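Local structure of 3-deoxy-D-manno-octulosonate 8-phosphate phosphatase KdsC (Xanthomonas campestris pv. campestris, 4NAV) at the interface of chains A and B. The protein probably hydrolyses 3-deoxy-D-manno-octulosonate 8-phosphate to 3-deoxy-D-manno-octulosonate and phosphate, acting as a magnesium-dependent homotetramer of the haloacid dehalogenase superfamily. Sequence-based numbering; all coordinates share one arbitrary frame. Chains: chain A/B, Hypothetical protein XCC279.

Contact 1: the interface of chains A and B. Residues chain A 54, 160, 180; chain B 119-121.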
# COMPACT_ATOMS: atom_id res chain seq x y z
N GLN A 54 14.15 -11.09 7.27
CA GLN A 54 15.22 -11.97 6.89
C GLN A 54 16.58 -11.27 7.11
O GLN A 54 17.49 -11.87 7.65
CB GLN A 54 15.06 -12.42 5.44
CG GLN A 54 16.00 -13.53 5.01
CD GLN A 54 15.90 -14.75 5.93
OE1 GLN A 54 14.86 -15.37 6.03
NE2 GLN A 54 17.01 -15.11 6.56
N ARG A 160 16.71 -4.26 4.92
CA ARG A 160 17.41 -5.35 4.31
C ARG A 160 18.60 -4.80 3.54
O ARG A 160 19.71 -5.34 3.61
CB ARG A 160 16.51 -6.12 3.34
CG ARG A 160 17.21 -7.23 2.55
CD ARG A 160 17.94 -8.18 3.50
NE ARG A 160 18.38 -9.40 2.81
CZ ARG A 160 17.58 -10.42 2.47
NH1 ARG A 160 16.27 -10.38 2.72
NH2 ARG A 160 18.10 -11.47 1.86
N PHE A 180 21.87 -21.85 2.98
CA PHE A 180 20.54 -21.97 2.39
C PHE A 180 20.47 -22.76 1.07
O PHE A 180 19.41 -22.87 0.49
CB PHE A 180 19.92 -20.58 2.19
CG PHE A 180 19.37 -19.98 3.44
CD1 PHE A 180 18.17 -20.42 3.96
CD2 PHE A 180 20.05 -18.97 4.11
CE1 PHE A 180 17.65 -19.87 5.11
CE2 PHE A 180 19.54 -18.42 5.26
CZ PHE A 180 18.32 -18.87 5.77
N ASP B 119 12.90 -15.39 -1.56
CA ASP B 119 14.03 -15.18 -0.63
C ASP B 119 14.70 -16.51 -0.19
O ASP B 119 14.29 -17.60 -0.58
CB ASP B 119 13.54 -14.40 0.61
CG ASP B 119 14.63 -13.50 1.23
OD1 ASP B 119 15.77 -13.49 0.80
OD2 ASP B 119 14.34 -12.78 2.19
N LEU B 120 15.73 -16.37 0.61
CA LEU B 120 16.61 -17.48 1.00
C LEU B 120 15.96 -18.81 1.41
O LEU B 120 16.38 -19.85 0.96
CB LEU B 120 17.52 -17.00 2.12
CG LEU B 120 18.48 -15.89 1.69
CD1 LEU B 120 19.02 -15.12 2.88
CD2 LEU B 120 19.61 -16.47 0.83
N PRO B 121 14.91 -18.77 2.24
CA PRO B 121 14.37 -20.06 2.63
C PRO B 121 13.83 -20.88 1.44
O PRO B 121 13.70 -22.11 1.56
CB PRO B 121 13.24 -19.69 3.62
CG PRO B 121 13.52 -18.27 4.04
CD PRO B 121 14.12 -17.65 2.81

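Contact 2: the interface of chains A and B. Residues chain A 33, 37, 46-47; chain B 35-37.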
# COMPACT_ATOMS: atom_id res chain seq x y z
N ASP A 33 6.64 1.91 6.44
CA ASP A 33 6.50 3.01 5.47
C ASP A 33 5.94 4.31 6.08
O ASP A 33 5.47 5.20 5.36
CB ASP A 33 5.60 2.58 4.30
CG ASP A 33 4.23 2.10 4.75
OD1 ASP A 33 3.91 2.17 5.94
OD2 ASP A 33 3.49 1.59 3.88
N TYR A 37 -2.09 2.23 11.13
CA TYR A 37 -3.44 1.84 10.84
C TYR A 37 -4.24 1.92 12.17
O TYR A 37 -3.94 1.21 13.14
CB TYR A 37 -3.47 0.42 10.26
CG TYR A 37 -2.71 0.32 8.98
CD1 TYR A 37 -3.35 0.37 7.77
CD2 TYR A 37 -1.31 0.19 8.97
CE1 TYR A 37 -2.66 0.29 6.59
CE2 TYR A 37 -0.61 0.11 7.80
CZ TYR A 37 -1.29 0.16 6.60
OH TYR A 37 -0.63 0.12 5.40
N LYS A 46 0.94 -1.67 12.44
CA LYS A 46 1.99 -1.21 11.54
C LYS A 46 2.31 -2.34 10.60
O LYS A 46 2.03 -3.48 10.92
CB LYS A 46 3.27 -0.82 12.29
CG LYS A 46 3.06 -0.36 13.73
CD LYS A 46 4.33 0.19 14.37
CE LYS A 46 3.99 1.24 15.41
NZ LYS A 46 5.07 1.44 16.42
N ALA A 47 2.92 -2.04 9.46
CA ALA A 47 3.35 -3.07 8.55
C ALA A 47 4.86 -3.17 8.51
O ALA A 47 5.56 -2.23 8.10
CB ALA A 47 2.83 -2.81 7.16
N ARG B 35 4.65 -7.91 2.99
CA ARG B 35 4.25 -7.19 4.18
C ARG B 35 3.52 -8.04 5.21
O ARG B 35 2.72 -8.90 4.86
CB ARG B 35 3.34 -6.03 3.80
CG ARG B 35 4.07 -4.72 3.66
CD ARG B 35 3.11 -3.64 3.24
NE ARG B 35 3.75 -2.78 2.25
CZ ARG B 35 3.10 -1.92 1.50
NH1 ARG B 35 1.77 -1.80 1.62
NH2 ARG B 35 3.80 -1.18 0.64
N LEU B 36 3.87 -7.81 6.46
CA LEU B 36 3.18 -8.39 7.60
C LEU B 36 2.62 -7.28 8.47
O LEU B 36 3.37 -6.51 9.09
CB LEU B 36 4.13 -9.25 8.46
CG LEU B 36 4.51 -10.61 7.88
CD1 LEU B 36 5.55 -11.31 8.78
CD2 LEU B 36 3.30 -11.50 7.73
N TYR B 37 1.31 -7.26 8.56
CA TYR B 37 0.62 -6.29 9.39
C TYR B 37 0.53 -6.85 10.82
O TYR B 37 -0.09 -7.88 11.05
CB TYR B 37 -0.76 -5.99 8.79
CG TYR B 37 -0.66 -5.45 7.37
CD1 TYR B 37 -0.72 -4.10 7.11
CD2 TYR B 37 -0.49 -6.31 6.28
CE1 TYR B 37 -0.62 -3.61 5.82
CE2 TYR B 37 -0.38 -5.83 4.98
CZ TYR B 37 -0.43 -4.47 4.76
OH TYR B 37 -0.31 -3.96 3.48

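Contact 3: the interface of chains A and B. Residues chain A 44-46, 76; chain B 37-40.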
# COMPACT_ATOMS: atom_id res chain seq x y z
N GLU A 44 -3.91 0.37 17.25
CA GLU A 44 -2.96 0.63 16.15
C GLU A 44 -2.26 -0.62 15.59
O GLU A 44 -1.99 -1.56 16.33
CB GLU A 44 -1.90 1.63 16.62
CG GLU A 44 -2.48 2.98 17.01
CD GLU A 44 -1.43 3.93 17.55
OE1 GLU A 44 -0.24 3.74 17.25
OE2 GLU A 44 -1.79 4.88 18.28
N SER A 45 -1.98 -0.61 14.28
CA SER A 45 -1.16 -1.62 13.63
C SER A 45 -0.13 -0.94 12.75
O SER A 45 -0.33 0.18 12.30
CB SER A 45 -2.02 -2.54 12.77
OG SER A 45 -2.98 -3.26 13.50
N LYS A 46 0.94 -1.67 12.44
CA LYS A 46 1.99 -1.21 11.54
C LYS A 46 2.31 -2.34 10.60
O LYS A 46 2.03 -3.48 10.92
CB LYS A 46 3.27 -0.82 12.29
CG LYS A 46 3.06 -0.36 13.73
CD LYS A 46 4.33 0.19 14.37
CE LYS A 46 3.99 1.24 15.41
NZ LYS A 46 5.07 1.44 16.42
N SER A 76 3.28 -3.84 19.56
CA SER A 76 3.58 -4.28 18.18
C SER A 76 5.05 -4.54 18.00
O SER A 76 5.47 -5.60 17.55
CB SER A 76 3.24 -3.20 17.15
OG SER A 76 1.86 -2.97 17.04
N TYR B 37 1.31 -7.26 8.56
CA TYR B 37 0.62 -6.29 9.39
C TYR B 37 0.53 -6.85 10.82
O TYR B 37 -0.09 -7.88 11.05
CB TYR B 37 -0.76 -5.99 8.79
CG TYR B 37 -0.66 -5.45 7.37
CD1 TYR B 37 -0.72 -4.10 7.11
CD2 TYR B 37 -0.49 -6.31 6.28
CE1 TYR B 37 -0.62 -3.61 5.82
CE2 TYR B 37 -0.38 -5.83 4.98
CZ TYR B 37 -0.43 -4.47 4.76
OH TYR B 37 -0.31 -3.96 3.48
N TYR B 38 1.20 -6.17 11.74
CA TYR B 38 1.19 -6.54 13.15
C TYR B 38 0.25 -5.63 13.91
O TYR B 38 0.33 -4.40 13.80
CB TYR B 38 2.57 -6.37 13.78
CG TYR B 38 3.53 -7.52 13.60
CD1 TYR B 38 4.09 -8.14 14.71
CD2 TYR B 38 3.91 -7.94 12.34
CE1 TYR B 38 5.00 -9.17 14.58
CE2 TYR B 38 4.82 -8.96 12.19
CZ TYR B 38 5.36 -9.58 13.32
OH TYR B 38 6.25 -10.61 13.21
N ASP B 39 -0.61 -6.25 14.69
CA ASP B 39 -1.61 -5.55 15.49
C ASP B 39 -1.08 -5.40 16.94
O ASP B 39 0.02 -5.84 17.22
CB ASP B 39 -2.91 -6.32 15.24
CG ASP B 39 -3.59 -6.83 16.46
OD1 ASP B 39 -3.29 -6.36 17.57
OD2 ASP B 39 -4.46 -7.71 16.26
N HIS B 40 -1.81 -4.72 17.81
CA HIS B 40 -1.25 -4.35 19.14
C HIS B 40 -0.92 -5.57 20.04
O HIS B 40 -0.20 -5.44 21.04
CB HIS B 40 -2.16 -3.36 19.88
CG HIS B 40 -3.42 -3.97 20.40
ND1 HIS B 40 -3.50 -4.57 21.64
CD2 HIS B 40 -4.64 -4.08 19.85
CE1 HIS B 40 -4.72 -5.01 21.84
NE2 HIS B 40 -5.44 -4.72 20.77

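Contact 1: the interface of chains A and B
The phenyl ring of A:Phe180 carries B:Leu120 on one face, with CB of the leucine 3.7 Å from the ring centroid and the two side chains crossing at about a right angle. B:Asp119 follows B:Asp118, a predicted metal ligand, in the G-D-D motif of the haloacid dehalogenase phosphatases, so the chain A helices here, including C-terminal helix 173-180 with A:Phe180, probably lie beside the neighbour's magnesium site. At the rim of the same ring, CD1 of A:Phe180 lies 3.5 Å from the carbonyl O of B:Leu120. The second flat group, the guanidinium of A:Arg160, meets the carboxylate of B:Asp119 at its edge, tip to tip. The grip is end-on: NH1 of A:Arg160 is 3.1 Å from OD2 of B:Asp119 in a nearly straight salt-bridging hydrogen bond (172° at H). NH2 of A:Arg160 reaches OD1 of B:Asp119, on its syn lone pair, at 3.3 Å. With the two planes only 24° apart, the paired bonds should limit rotation of the carboxylate. A:Gln54 flanks it: CG, anti to the backbone N (chi1 -171°), lies 3.4 Å from OD2 of B:Asp119. CG of A:Gln54 is also 4.0 Å from CD1 of B:Leu120. Farther along, the amide OE1 of A:Gln54 sits 3.8 Å from CG of B:Pro121.

Contact 2: the interface of chains A and B
The methyl group of A:Ala47 rests against the ring of B:Tyr37, its CB 3.8 Å from CD1 and approaching from one face, above the CD1-CE1 side. The same B:Tyr37 ring presents its CE1 edge to A:Tyr37, whose CZ lies in the ring plane, 3.9 Å from CE1. The rings are steeply turned to each other, and this edge meets the CZ-OH end of A:Tyr37, not its ring centre, with OH of A:Tyr37 3.8 Å from CE1 of B:Tyr37. In B:Tyr37, CG stands beside the backbone N and anti to the carbonyl carbon (chi1 -58°), which aims the ring at both partners. Roughly at right angles to that ring's approach, the aliphatic part of B:Arg35 also reaches the methyl group, with CD 4.0 Å from CB of A:Ala47. Farther out, OD2 of A:Asp33 lies above one face of the B:Arg35 guanidinium, with the same-chain hydroxyl of B:Tyr37 at its edge. OD2 of A:Asp33 is 4.3 Å from NH2 of B:Arg35, too far for a salt bridge, although the opposite charges may attract. Within this group of residues, no nitrogen or oxygen of one chain is in bonding reach of the other. In the fold, A:Ala47 of strand 44-49 forms an antiparallel bridge with B:Tyr37 of strand 35-38.

Contact 3: the interface of chains A and B
A:Ser45 packs its CB against the backbone of B:Asp39, 4.1 Å from CA, and this small contact is the apolar middle of an otherwise polar, main-chain patch. Its hydroxyl OG stands beside the backbone N and anti to the carbonyl carbon (chi1 -62°), which carries it alongside the partner chain, 3.3 Å from CA of B:Asp39. Next to it, A:Lys46 and B:Tyr38 form a reciprocal pair of backbone hydrogen bonds. The amide N of B:Tyr38 gives to O of A:Lys46 at 2.9 Å. In return, N of A:Lys46 gives to O of B:Tyr38 at 3.1 Å, and both bonds measure 156° at H. Because the pair is made by the main chain, it depends on strand register more than on side-chain identity. At the rim, the hydroxyl OG of A:Ser76 is 3.4 Å from the carbonyl O of B:Asp39, a weak hydrogen bond at most. CD1 of the B:Tyr38 ring comes within 4.1 Å of the A:Ser76 carbonyl O. Beyond, N of B:His40 is 3.5 Å from O of A:Glu44, a proximity without an assigned bond. Strand 44-49 of chain A thus pairs antiparallel with strand 35-38 of chain B, where the latter runs into loop, and the first turn of helix 75-84 lies alongside.

Contacts 2 and 3 are neighbouring stretches of one strand pairing: their C-alpha centres are about 7 Å apart, and they share A:Lys46 and B:Tyr37. Both join strand 44-49 of chain A to strand 35-38 of chain B, contact 3 adding main-chain bonds and contact 2 side-chain packing. Contact 1 lies apart, about 19 Å from contact 2 and 23 Å from contact 3 between C-alpha centres, and uses helices of chain A against the active-site motif of chain B. Strand 44-49 leads directly into helix 50-61, which carries A:Gln54, so tetramer assembly could be coupled to the neighbouring catalytic site.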